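Local coordinates for protein phosphinothricin N-acetyltransferase (Brucella ovis, PDB 5DWM) that binds acetyl-CoA and, as a GNAT-family enzyme, probably transfers its acetyl group to an acceptor amine, at residues Phe147-Ile153 with Asp165-Leu171; Gly34-Tyr38 with Ile129-Glu133; Met9-Phe15 with Ile62-Ala67; Gly59-Leu63 with Glu112-Ile117; Ile20-Thr24 with Pro43-Ala49. All coordinates share one frame; numbering follows the deposited sequence. Where two conformers were deposited one is given.

In the fold
All five contacts lie in the GNAT domain. Contacts 1 and 3 pair antiparallel strands near the two ends of the same mixed sheet, centres about 26 Å apart. Contact 1 adds an arginine-carboxylate bridge to its backbone bonds; contact 3 has one in the conformer given. Contact 1 is mostly buried, partly by the second subunit, contact 3 less so. Contact 4 is buried and apolar, packing helix 105-119 on strand 62-67, which it shares with contact 3; Arg116 and Asp14 tie the two in one conformer. Contact 5 joins two helices inside the loop contact 3 closes, and is partly exposed. Contact 2, a small buried loop meeting, touches contact 1 through Glu133 and Arg152.

Contact 1: residues Phe147-Ile153 with Asp165-Leu171; sequences FTHCGRI and DTVLMQL
Phe147 and Leu171 meet at one end of an antiparallel beta hairpin, strands 148-159 and 162-172. It lies at the edge of this chain's GNAT sheet, where backbone of the second subunit bonds to it. Leu171 CB stands 3.7 Å from the centroid of the Phe147 ring, almost on the ring normal, in a CH-pi contact. The two side chains cross at about a right angle. His149 and Met169 run alongside each other. Met169 bends at its last torsion (chi3 68°), which lays CE over the centre of the imidazole, 3.7 Å from the His149 ring centroid. Val167 CG1 comes to the edge of that ring. His149 NE2 is bonded to Glu143 of helix 136-144.

A classic beta bulge sets two residues, Cys150 and Gly151, opposite the single Leu168. Cys150 N gives a nearly straight bond of 2.8 Å to Leu168 O, and Leu168 N bonds to Gly151 O. On the same face as Leu168, Gln170 reaches Glu154 of the second subunit.

Beyond the bulge, Arg152 runs extended to Asp165. Its guanidinium plane is turned 73° from the carboxylate. NH2 also forms a salt bridge with Glu133. Asp165 OD1 accepts from Gly155 N and meets Arg177 of the second subunit. Both NE and NH2 of Arg152 grip the single oxygen OD2 of Asp165, each at 3.0 Å, on its anti side and from opposite faces of the carboxylate.

Contact 2: residues Gly34-Tyr38 with Ile129-Glu133; sequences GTGSY and IGDGE
Thr35 comes against Asp131 just after helix 20-33, Gly34 being the first residue out of that helix. The CB of each residue points toward the other segment, and the side chains cross obliquely. Thr35 CB lies 3.5 Å from Asp131 CB. The modelled separation of the hydroxyl and the carboxylate is too short to be reliable. Asp131 OD2 forms a salt bridge with Arg162, though the placing of this oxygen is doubtful. Thr35 O is buried near Gly130 and has no hydrogen-bond partner in the model.

Gly36 passes close to Gly130, with 4.2 Å between their CA atoms. Neither residue has a side chain, and the backbones come together directly. One water bridges them. It donates to Gly36 O at 3.0 Å and accepts from Gly130 N at 2.9 Å.

After Ser37 the chain reaches Tyr38. Its CG lies anti to the carbonyl carbon (chi1 -79°), and the ring extends back to the other loop. Tyr38 CE1 is 3.6 Å from Gly130 CA. At the ring edge, Asp131 N gives a weak but nearly straight bond to Tyr38 OH, at 3.5 Å and 167°. The hydroxyl's stronger partner is Ser156, and the ring also meets Tyr86 of the second subunit.

The second loop follows the C-terminal end of strand 124-129. In this GNAT fold that strand runs parallel to 89-96, which carries the acetyl-CoA-binding Ile94 and Ile96.

Contact 3: residues Met9-Phe15 with Ile62-Ala67; sequences MPVIRDF and ILVAEA
Arg13 and Val64 form a hydrogen-bonded pair where strand 11-14 runs antiparallel to strand 62-67 at one end of the GNAT sheet. Their backbones exchange two bonds, Arg13 N to Val64 O and Val64 N to Arg13 O.

The side chain of Arg13 leaves CB with CG in the crowded position between N and the carbonyl carbon (chi1 64°). This lays the chain across its neighbour, and CG sits 3.6 Å from Val64 CG2. CD, next along the extended chain, passes Glu66 OE1 at van der Waals range. NE then bonds to Glu66 OE1 at 2.7 Å, nearly along the C-O axis of that oxygen. CZ lies over the same valine methyl, and Val64 CG2 covers one face of the guanidinium, 3.3 Å from NH1. NH1 donates to Asp14 O and forms a salt bridge with Asp19. NH2 returns to Glu66 OE1 from above the carboxylate plane. The bridge to Glu66 belongs to one of its two conformers and is less certain for that reason.

On the other face of the sheet, Ile12 CD1 packs on Ala65 CB at 3.6 Å, against Leu108 and Ile105 of helix 105-119. The acetyl-CoA-binding Ile96 is about 6 Å from Ala65, side chain to side chain.

At the end of the pairing, Phe15 keeps the same heading as Ile62 beside it. Phe15 CB is 3.4 Å from Ile62 CG2, and Phe15 N bonds to Ile62 O at 2.9 Å, almost straight.

Contact 4: residues Gly59-Leu63 with Glu112-Ile117; sequences GFPIL and ELIARI. Unlike the reference sequence in segment 59-63: Gly59 (reference Ser).
Leu113 has CG anti to its backbone nitrogen (chi1 -169°), a turn that sends its CD1 to the proline, 3.9 Å from Pro61 CG. Ile117 comes in one helical turn later, and its CD1 meets Pro61 CD at 3.8 Å. Both side chains cross the proline at about a right angle. Ile117 CD1 also approaches the edge of the Phe60 ring. Leu63 CD1 rests on the helix backbone, 3.6 Å from Leu113 N, and also touches Glu112 CG.

Arg116 has two conformers. In the modelled one its chain bends twice, at chi2 (-74°) and chi3 (-61°), and folds back over Pro61. One face of its guanidinium then lies over Pro61 CB, which is offset toward the rim of the group.

The contact packs helix 105-119 on the entry to and first residues of strand 62-67, within the GNAT core. Leu113 is about 5 Å from Ile94, an acetyl-CoA-binding residue, side chain to side chain. No hydrogen bond crosses between the segments. The helix is therefore held here by apolar packing, while in this conformer Arg116 NH1 forms a salt bridge with Asp14 of strand 11-14.

Contact 5: residues Ile20-Thr24 with Pro43-Ala49; sequences IETIT and PTMDEMA
Helices 20-33 and 45-58 of the GNAT domain meet here near their N-terminal ends. Their short segments cross at 107°, with axes 9.3 Å apart at closest approach.

Thr24 and Met48 pass antiparallel. Thr24 OG1 touches both CB and CG of Met48, each at 3.5 Å. The hydroxyl is not left without a partner, since it donates to Ile20 O at 2.7 Å in its own helix. Ile20 O also accepts from Thr24 N, from the other face of its plane. Thr24 CG2 faces Pro43 O at 3.7 Å.

Met48 bends at chi2 and chi3 (-65° and -73°), which carries its CE round to Ile23 CG2, 4.0 Å away. At the other end, Ile20 CD1 rests on Ala49 CA at 3.7 Å in the conformer given. The placing of Met45 beside Ile20 is doubtful. One water joins the backbones, bonded to Pro43 O and weakly to Thr24 O.

Helix 45-58 begins with Thr44 as its N-cap, whose OG1 accepts from Glu47 N. Inward, Ile23 packs on Phe15, and Met48 on Tyr74 of strand 70-79. The pair is the steeply crossed helix-helix packing of the two helices that link the first two GNAT strands.

Contact 1: residues Phe147-Ile153 with Asp165-Leu171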
# COMPACT_ATOMS: atom_id res chain seq x y z
N PHE A 147 0.80 -9.13 16.75
CA PHE A 147 0.16 -8.79 15.49
C PHE A 147 -0.78 -9.92 15.09
O PHE A 147 -0.51 -11.10 15.35
CB PHE A 147 1.20 -8.63 14.38
CG PHE A 147 1.96 -7.33 14.42
CD1 PHE A 147 2.92 -7.08 15.40
CD2 PHE A 147 1.78 -6.38 13.42
CE1 PHE A 147 3.63 -5.90 15.41
CE2 PHE A 147 2.49 -5.20 13.42
CZ PHE A 147 3.43 -4.95 14.41
N THR A 148 -1.88 -9.57 14.44
CA THR A 148 -2.82 -10.54 13.92
C THR A 148 -2.83 -10.51 12.40
O THR A 148 -2.59 -9.47 11.78
CB THR A 148 -4.24 -10.29 14.46
OG1 THR A 148 -4.68 -9.00 14.05
CG2 THR A 148 -4.24 -10.35 15.97
N HIS A 149 -3.08 -11.66 11.80
CA HIS A 149 -3.12 -11.75 10.34
C HIS A 149 -4.32 -10.99 9.80
O HIS A 149 -5.45 -11.17 10.27
CB HIS A 149 -3.19 -13.21 9.93
CG HIS A 149 -1.89 -13.92 10.07
ND1 HIS A 149 -0.92 -13.89 9.09
CD2 HIS A 149 -1.36 -14.64 11.09
CE1 HIS A 149 0.13 -14.58 9.49
NE2 HIS A 149 -0.11 -15.05 10.70
N CYS A 150 -4.09 -10.14 8.80
CA CYS A 150 -5.18 -9.36 8.23
C CYS A 150 -5.18 -9.36 6.71
O CYS A 150 -5.88 -8.54 6.11
CB CYS A 150 -5.21 -7.93 8.80
SG CYS A 150 -3.78 -6.90 8.40
N GLY A 151 -4.44 -10.25 6.06
CA GLY A 151 -4.58 -10.39 4.63
C GLY A 151 -3.39 -11.08 4.00
O GLY A 151 -2.34 -11.25 4.61
N ARG A 152 -3.58 -11.45 2.74
CA ARG A 152 -2.52 -12.08 1.95
C ARG A 152 -2.81 -11.78 0.49
O ARG A 152 -3.80 -12.28 -0.06
CB ARG A 152 -2.47 -13.59 2.20
CG ARG A 152 -1.32 -14.28 1.48
CD ARG A 152 -1.05 -15.64 2.11
NE ARG A 152 -0.02 -16.39 1.40
CZ ARG A 152 0.81 -17.26 1.97
NH1 ARG A 152 0.75 -17.48 3.28
NH2 ARG A 152 1.71 -17.90 1.25
N ILE A 153 -1.96 -10.96 -0.13
CA ILE A 153 -2.10 -10.65 -1.55
C ILE A 153 -1.24 -11.68 -2.28
O ILE A 153 -0.01 -11.62 -2.23
CB ILE A 153 -1.65 -9.22 -1.89
CG1 ILE A 153 -2.35 -8.18 -1.02
CG2 ILE A 153 -1.88 -8.94 -3.39
CD1 ILE A 153 -1.75 -6.78 -1.19
N ASP A 165 4.07 -13.92 -2.28
CA ASP A 165 2.85 -13.38 -1.69
C ASP A 165 3.21 -12.33 -0.65
O ASP A 165 4.24 -12.43 0.02
CB ASP A 165 2.05 -14.47 -0.97
CG ASP A 165 1.55 -15.57 -1.90
OD1 ASP A 165 1.62 -15.43 -3.14
OD2 ASP A 165 1.07 -16.60 -1.38
N THR A 166 2.33 -11.34 -0.48
CA THR A 166 2.49 -10.35 0.58
C THR A 166 1.56 -10.73 1.72
O THR A 166 0.34 -10.79 1.53
CB THR A 166 2.09 -8.97 0.08
OG1 THR A 166 2.97 -8.57 -0.97
CG2 THR A 166 2.15 -7.95 1.23
N VAL A 167 2.12 -10.99 2.90
CA VAL A 167 1.33 -11.26 4.10
C VAL A 167 1.15 -9.96 4.88
O VAL A 167 2.13 -9.27 5.18
CB VAL A 167 1.98 -12.36 4.96
CG1 VAL A 167 1.44 -12.32 6.39
CG2 VAL A 167 1.74 -13.73 4.30
N LEU A 168 -0.09 -9.61 5.19
CA LEU A 168 -0.39 -8.40 5.96
C LEU A 168 -0.77 -8.77 7.39
O LEU A 168 -1.54 -9.71 7.61
CB LEU A 168 -1.55 -7.63 5.32
CG LEU A 168 -1.36 -7.29 3.85
CD1 LEU A 168 -2.68 -6.89 3.29
CD2 LEU A 168 -0.37 -6.17 3.70
N MET A 169 -0.22 -8.03 8.36
CA MET A 169 -0.53 -8.22 9.77
C MET A 169 -0.68 -6.86 10.44
O MET A 169 -0.08 -5.87 10.01
CB MET A 169 0.57 -9.02 10.48
CG MET A 169 0.95 -10.31 9.75
SD MET A 169 2.10 -11.34 10.68
CE MET A 169 1.06 -11.85 12.04
N GLN A 170 -1.47 -6.80 11.51
CA GLN A 170 -1.66 -5.52 12.18
C GLN A 170 -1.74 -5.67 13.69
O GLN A 170 -2.09 -6.73 14.22
CB GLN A 170 -2.88 -4.73 11.64
CG GLN A 170 -4.22 -5.35 11.98
CD GLN A 170 -5.40 -4.57 11.40
OE1 GLN A 170 -6.24 -5.14 10.72
NE2 GLN A 170 -5.47 -3.27 11.70
N LEU A 171 -1.43 -4.57 14.37
CA LEU A 171 -1.42 -4.51 15.83
C LEU A 171 -2.14 -3.23 16.22
O LEU A 171 -1.71 -2.13 15.81
CB LEU A 171 0.02 -4.47 16.34
CG LEU A 171 0.20 -4.35 17.85
CD1 LEU A 171 -0.10 -5.67 18.56
CD2 LEU A 171 1.62 -3.89 18.16

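Contact 2: residues Gly34-Tyr38 with Ile129-Glu133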
# COMPACT_ATOMS: atom_id res chain seq x y z
N GLY A 34 17.45 -12.21 -0.24
CA GLY A 34 16.19 -12.44 0.42
C GLY A 34 15.03 -11.95 -0.43
O GLY A 34 15.20 -11.32 -1.47
N THR A 35 13.82 -12.27 0.05
CA THR A 35 12.60 -11.90 -0.66
C THR A 35 11.65 -11.09 0.21
O THR A 35 10.50 -10.87 -0.21
CB THR A 35 11.92 -13.13 -1.26
OG1 THR A 35 11.85 -14.18 -0.28
CG2 THR A 35 12.68 -13.61 -2.48
N GLY A 36 12.09 -10.63 1.38
CA GLY A 36 11.29 -9.67 2.12
C GLY A 36 11.26 -8.32 1.43
O GLY A 36 10.24 -7.63 1.42
N SER A 37 12.38 -7.93 0.83
CA SER A 37 12.44 -6.73 0.01
C SER A 37 12.01 -7.06 -1.41
O SER A 37 12.45 -8.06 -1.99
CB SER A 37 13.86 -6.19 -0.02
OG SER A 37 13.96 -5.12 -0.94
N TYR A 38 11.17 -6.20 -1.98
CA TYR A 38 10.79 -6.30 -3.38
C TYR A 38 11.66 -5.44 -4.29
O TYR A 38 11.32 -5.26 -5.47
CB TYR A 38 9.30 -6.00 -3.58
CG TYR A 38 8.37 -7.15 -3.22
CD1 TYR A 38 8.77 -8.19 -2.38
CD2 TYR A 38 7.07 -7.18 -3.73
CE1 TYR A 38 7.89 -9.24 -2.06
CE2 TYR A 38 6.20 -8.21 -3.42
CZ TYR A 38 6.60 -9.23 -2.58
OH TYR A 38 5.72 -10.25 -2.27
N ILE A 129 4.53 -7.88 4.75
CA ILE A 129 5.62 -8.85 4.78
C ILE A 129 5.76 -9.46 3.39
O ILE A 129 4.89 -10.21 2.93
CB ILE A 129 5.39 -9.92 5.85
CG1 ILE A 129 5.24 -9.25 7.23
CG2 ILE A 129 6.54 -10.96 5.83
CD1 ILE A 129 4.87 -10.22 8.34
N GLY A 130 6.87 -9.15 2.71
CA GLY A 130 7.11 -9.72 1.40
C GLY A 130 7.47 -11.19 1.48
O GLY A 130 8.14 -11.64 2.41
N ASP A 131 7.03 -11.94 0.47
CA ASP A 131 7.28 -13.38 0.39
C ASP A 131 6.88 -14.09 1.68
O ASP A 131 7.66 -14.83 2.28
CB ASP A 131 8.73 -13.68 -0.01
CG ASP A 131 8.97 -15.15 -0.34
OD1 ASP A 131 7.99 -15.91 -0.48
OD2 ASP A 131 10.14 -15.55 -0.47
N GLY A 132 5.63 -13.87 2.11
CA GLY A 132 5.17 -14.40 3.38
C GLY A 132 5.21 -15.91 3.49
O GLY A 132 5.29 -16.44 4.60
N GLU A 133 5.16 -16.62 2.36
CA GLU A 133 5.21 -18.08 2.42
C GLU A 133 6.56 -18.56 2.94
O GLU A 133 6.63 -19.53 3.71
CB GLU A 133 4.92 -18.67 1.04
CG GLU A 133 4.97 -20.19 1.01
CD GLU A 133 3.79 -20.84 1.70
OE1 GLU A 133 2.81 -20.13 2.00
OE2 GLU A 133 3.83 -22.06 1.94
O HOH W 1 8.89 -7.51 4.10

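Contact 3: residues Met9-Phe15 with Ile62-Ala67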
# COMPACT_ATOMS: atom_id res chain seq x y z
N MET A 9 25.74 -8.52 24.04
CA MET A 9 24.45 -8.01 24.50
C MET A 9 24.02 -6.85 23.61
O MET A 9 24.76 -5.86 23.49
CB MET A 9 24.56 -7.54 25.94
CG MET A 9 23.28 -6.93 26.49
SD MET A 9 21.94 -8.13 26.54
CE MET A 9 20.52 -7.05 26.74
N PRO A 10 22.84 -6.91 22.99
CA PRO A 10 22.40 -5.82 22.11
C PRO A 10 21.67 -4.70 22.86
O PRO A 10 20.92 -4.94 23.80
CB PRO A 10 21.43 -6.52 21.14
CG PRO A 10 21.20 -7.92 21.71
CD PRO A 10 21.86 -8.01 23.04
N VAL A 11 21.92 -3.47 22.42
CA VAL A 11 21.25 -2.28 22.93
C VAL A 11 20.49 -1.62 21.78
O VAL A 11 21.01 -1.53 20.66
CB VAL A 11 22.27 -1.29 23.52
CG1 VAL A 11 21.56 -0.09 24.13
CG2 VAL A 11 23.14 -1.97 24.54
N ILE A 12 19.26 -1.15 22.05
CA ILE A 12 18.46 -0.42 21.07
C ILE A 12 18.66 1.08 21.29
O ILE A 12 18.53 1.57 22.42
CB ILE A 12 16.97 -0.78 21.17
CG1 ILE A 12 16.76 -2.30 21.08
CG2 ILE A 12 16.16 -0.06 20.10
CD1 ILE A 12 17.33 -2.94 19.85
N ARG A 13 18.96 1.81 20.22
CA ARG A 13 19.13 3.26 20.30
C ARG A 13 18.64 3.91 19.02
O ARG A 13 18.39 3.24 18.02
CB ARG A 13 20.59 3.65 20.55
CG ARG A 13 21.52 3.26 19.41
CD ARG A 13 22.89 3.91 19.54
NE ARG A 13 23.86 3.33 18.61
CZ ARG A 13 23.94 3.65 17.32
NH1 ARG A 13 23.10 4.54 16.81
NH2 ARG A 13 24.85 3.08 16.54
N ASP A 14 18.51 5.23 19.06
CA ASP A 14 18.13 5.97 17.86
C ASP A 14 19.22 5.88 16.79
O ASP A 14 20.42 5.93 17.09
CB ASP A 14 17.92 7.45 18.18
CG ASP A 14 16.62 7.72 18.92
OD1 ASP A 14 15.62 7.01 18.67
OD2 ASP A 14 16.60 8.65 19.74
N PHE A 15 18.78 5.79 15.54
CA PHE A 15 19.67 5.90 14.40
C PHE A 15 20.39 7.25 14.39
O PHE A 15 19.82 8.28 14.78
CB PHE A 15 18.81 5.78 13.14
CG PHE A 15 19.43 6.33 11.88
CD1 PHE A 15 19.18 7.63 11.48
CD2 PHE A 15 20.22 5.53 11.07
CE1 PHE A 15 19.74 8.14 10.31
CE2 PHE A 15 20.77 6.02 9.90
CZ PHE A 15 20.53 7.33 9.52
N ILE A 62 13.44 5.95 13.99
CA ILE A 62 14.37 5.08 13.28
C ILE A 62 15.32 4.54 14.33
O ILE A 62 16.00 5.32 15.01
CB ILE A 62 15.15 5.82 12.19
CG1 ILE A 62 14.22 6.59 11.25
CG2 ILE A 62 15.99 4.84 11.40
CD1 ILE A 62 14.97 7.52 10.30
N LEU A 63 15.38 3.22 14.46
CA LEU A 63 16.09 2.56 15.54
C LEU A 63 17.14 1.61 15.00
O LEU A 63 17.00 1.03 13.93
CB LEU A 63 15.11 1.76 16.40
CG LEU A 63 13.94 2.55 16.99
CD1 LEU A 63 13.02 1.57 17.70
CD2 LEU A 63 14.44 3.63 17.94
N VAL A 64 18.21 1.44 15.78
CA VAL A 64 19.24 0.46 15.48
C VAL A 64 19.51 -0.39 16.71
O VAL A 64 19.33 0.05 17.85
CB VAL A 64 20.55 1.10 14.96
CG1 VAL A 64 20.29 1.87 13.67
CG2 VAL A 64 21.19 1.99 16.02
N ALA A 65 19.95 -1.62 16.46
CA ALA A 65 20.41 -2.52 17.51
C ALA A 65 21.93 -2.61 17.39
O ALA A 65 22.44 -2.90 16.31
CB ALA A 65 19.80 -3.91 17.35
N GLU A 66 22.63 -2.36 18.50
CA GLU A 66 24.08 -2.33 18.50
C GLU A 66 24.61 -3.29 19.56
O GLU A 66 24.12 -3.31 20.69
CB GLU A 66 24.61 -0.92 18.79
CG GLU A 66 26.12 -0.84 18.91
CD GLU A 66 26.61 0.54 19.26
OE1 GLU A 66 25.88 1.52 19.01
OE2 GLU A 66 27.73 0.66 19.80
N ALA A 67 25.61 -4.08 19.18
CA ALA A 67 26.30 -4.97 20.10
C ALA A 67 27.76 -5.07 19.67
O ALA A 67 28.04 -5.22 18.48
CB ALA A 67 25.66 -6.37 20.13
O HOH W 2 14.49 7.95 15.96

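Contact 4: residues Gly59-Leu63 with Glu112-Ile117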
# COMPACT_ATOMS: atom_id res chain seq x y z
N GLY A 59 8.90 12.79 11.03
CA GLY A 59 8.72 12.58 12.45
C GLY A 59 8.74 11.14 12.92
O GLY A 59 8.47 10.89 14.10
N PHE A 60 9.08 10.19 12.04
CA PHE A 60 9.01 8.79 12.39
C PHE A 60 10.27 8.34 13.10
O PHE A 60 11.37 8.83 12.82
CB PHE A 60 8.82 7.94 11.13
CG PHE A 60 7.43 8.01 10.55
CD1 PHE A 60 6.38 7.39 11.20
CD2 PHE A 60 7.18 8.69 9.37
CE1 PHE A 60 5.09 7.46 10.69
CE2 PHE A 60 5.88 8.76 8.85
CZ PHE A 60 4.84 8.13 9.51
N PRO A 61 10.15 7.39 14.02
CA PRO A 61 11.33 6.86 14.71
C PRO A 61 12.12 5.91 13.81
O PRO A 61 11.56 5.17 12.99
CB PRO A 61 10.73 6.08 15.89
CG PRO A 61 9.40 5.66 15.40
CD PRO A 61 8.90 6.80 14.54
N ILE A 62 13.44 5.95 13.99
CA ILE A 62 14.37 5.08 13.28
C ILE A 62 15.32 4.54 14.33
O ILE A 62 16.00 5.32 15.01
CB ILE A 62 15.15 5.82 12.19
CG1 ILE A 62 14.22 6.59 11.25
CG2 ILE A 62 15.99 4.84 11.40
CD1 ILE A 62 14.97 7.52 10.30
N LEU A 63 15.38 3.22 14.46
CA LEU A 63 16.09 2.56 15.54
C LEU A 63 17.14 1.61 15.00
O LEU A 63 17.00 1.03 13.93
CB LEU A 63 15.11 1.76 16.40
CG LEU A 63 13.94 2.55 16.99
CD1 LEU A 63 13.02 1.57 17.70
CD2 LEU A 63 14.44 3.63 17.94
N GLU A 112 10.60 -1.97 20.87
CA GLU A 112 10.86 -0.55 21.09
C GLU A 112 10.16 0.31 20.04
O GLU A 112 9.66 1.40 20.35
CB GLU A 112 12.36 -0.28 21.15
CG GLU A 112 12.75 1.17 21.46
CD GLU A 112 12.23 1.66 22.80
OE1 GLU A 112 12.09 2.90 22.97
OE2 GLU A 112 11.97 0.82 23.69
N LEU A 113 10.10 -0.17 18.79
CA LEU A 113 9.38 0.57 17.75
C LEU A 113 7.90 0.71 18.10
O LEU A 113 7.32 1.79 17.94
CB LEU A 113 9.55 -0.13 16.40
CG LEU A 113 9.08 0.69 15.20
CD1 LEU A 113 10.05 1.83 14.91
CD2 LEU A 113 8.92 -0.19 13.98
N ILE A 114 7.29 -0.38 18.59
CA ILE A 114 5.90 -0.32 19.04
C ILE A 114 5.74 0.74 20.12
O ILE A 114 4.78 1.53 20.10
CB ILE A 114 5.44 -1.71 19.54
CG1 ILE A 114 5.34 -2.70 18.37
CG2 ILE A 114 4.11 -1.61 20.29
CD1 ILE A 114 5.16 -4.15 18.83
N ALA A 115 6.66 0.78 21.08
CA ALA A 115 6.60 1.79 22.14
C ALA A 115 6.68 3.21 21.57
O ALA A 115 5.91 4.08 21.98
CB ALA A 115 7.69 1.56 23.19
N ARG A 116 7.60 3.45 20.63
CA ARG A 116 7.75 4.80 20.09
C ARG A 116 6.54 5.20 19.26
O ARG A 116 6.07 6.34 19.35
CB ARG A 116 9.04 4.89 19.29
CG ARG A 116 10.32 4.72 20.12
CD ARG A 116 10.61 5.96 20.95
NE ARG A 116 10.81 7.14 20.11
CZ ARG A 116 11.98 7.50 19.59
NH1 ARG A 116 13.07 6.78 19.83
NH2 ARG A 116 12.06 8.59 18.84
N ILE A 117 6.02 4.28 18.44
CA ILE A 117 4.85 4.58 17.61
C ILE A 117 3.61 4.80 18.47
O ILE A 117 2.78 5.67 18.18
CB ILE A 117 4.65 3.46 16.58
CG1 ILE A 117 5.69 3.61 15.47
CG2 ILE A 117 3.23 3.49 16.01
CD1 ILE A 117 5.56 4.93 14.73

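Contact 5: residues Ile20-Thr24 with Pro43-Ala49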
# COMPACT_ATOMS: atom_id res chain seq x y z
N ILE A 20 24.59 4.87 8.56
CA ILE A 20 24.08 4.62 7.21
C ILE A 20 24.90 3.56 6.48
O ILE A 20 24.37 2.76 5.70
CB ILE A 20 23.98 5.93 6.41
CG1 ILE A 20 22.67 6.65 6.73
CG2 ILE A 20 24.09 5.68 4.90
CD1 ILE A 20 21.43 5.93 6.22
N GLU A 21 26.22 3.55 6.71
CA GLU A 21 27.06 2.59 6.00
C GLU A 21 26.67 1.16 6.33
O GLU A 21 26.48 0.33 5.43
CB GLU A 21 28.54 2.84 6.30
CG GLU A 21 29.44 1.78 5.72
CD GLU A 21 30.90 2.08 5.92
OE1 GLU A 21 31.53 2.61 4.98
OE2 GLU A 21 31.41 1.80 7.02
N THR A 22 26.54 0.84 7.62
CA THR A 22 26.18 -0.52 8.01
C THR A 22 24.73 -0.84 7.63
O THR A 22 24.44 -1.95 7.18
CB THR A 22 26.42 -0.72 9.51
OG1 THR A 22 27.79 -0.46 9.80
CG2 THR A 22 26.09 -2.15 9.92
N ILE A 23 23.82 0.12 7.81
CA ILE A 23 22.43 -0.10 7.42
C ILE A 23 22.35 -0.45 5.94
O ILE A 23 21.62 -1.37 5.54
CB ILE A 23 21.58 1.12 7.79
CG1 ILE A 23 21.27 1.10 9.29
CG2 ILE A 23 20.30 1.15 6.95
CD1 ILE A 23 20.78 2.39 9.83
N THR A 24 23.09 0.28 5.10
CA THR A 24 23.14 -0.02 3.67
C THR A 24 23.69 -1.42 3.42
O THR A 24 23.17 -2.15 2.56
CB THR A 24 23.96 1.04 2.95
OG1 THR A 24 23.38 2.33 3.20
CG2 THR A 24 23.97 0.78 1.44
N PRO A 43 20.12 -0.31 -3.12
CA PRO A 43 20.35 1.15 -3.15
C PRO A 43 21.76 1.50 -2.69
O PRO A 43 22.40 0.78 -1.92
CB PRO A 43 19.31 1.70 -2.18
CG PRO A 43 18.28 0.61 -2.05
CD PRO A 43 19.03 -0.68 -2.21
N THR A 44 22.24 2.64 -3.16
CA THR A 44 23.50 3.17 -2.66
C THR A 44 23.32 3.71 -1.24
O THR A 44 22.20 3.95 -0.76
CB THR A 44 23.97 4.34 -3.53
OG1 THR A 44 22.94 5.35 -3.56
CG2 THR A 44 24.29 3.88 -4.96
N MET A 45 24.44 3.94 -0.56
CA MET A 45 24.40 4.66 0.71
C MET A 45 23.77 6.04 0.53
O MET A 45 23.02 6.50 1.41
CB MET A 45 25.81 4.76 1.27
CG MET A 45 25.86 5.16 2.72
SD MET A 45 27.55 5.19 3.32
CE MET A 45 28.19 3.65 2.67
N ASP A 46 24.06 6.70 -0.59
CA ASP A 46 23.48 8.02 -0.85
C ASP A 46 21.97 7.95 -0.84
O ASP A 46 21.30 8.79 -0.22
CB ASP A 46 23.98 8.55 -2.20
CG ASP A 46 25.48 8.42 -2.36
OD1 ASP A 46 26.18 9.47 -2.35
OD2 ASP A 46 25.97 7.28 -2.51
N GLU A 47 21.41 6.96 -1.53
CA GLU A 47 19.96 6.78 -1.59
C GLU A 47 19.38 6.40 -0.23
O GLU A 47 18.33 6.92 0.17
CB GLU A 47 19.62 5.75 -2.67
CG GLU A 47 18.17 5.29 -2.70
CD GLU A 47 17.19 6.39 -3.06
OE1 GLU A 47 17.59 7.43 -3.63
OE2 GLU A 47 15.99 6.20 -2.75
N MET A 48 20.07 5.52 0.51
CA MET A 48 19.58 5.16 1.84
C MET A 48 19.56 6.37 2.77
O MET A 48 18.59 6.57 3.51
CB MET A 48 20.39 4.01 2.44
CG MET A 48 20.24 2.69 1.67
SD MET A 48 18.56 2.02 1.73
CE MET A 48 18.49 1.42 3.43
N ALA A 49 20.60 7.20 2.71
CA ALA A 49 20.61 8.40 3.55
C ALA A 49 19.44 9.32 3.21
O ALA A 49 18.83 9.92 4.10
CB ALA A 49 21.93 9.14 3.37
O HOH W 3 21.28 -1.19 0.01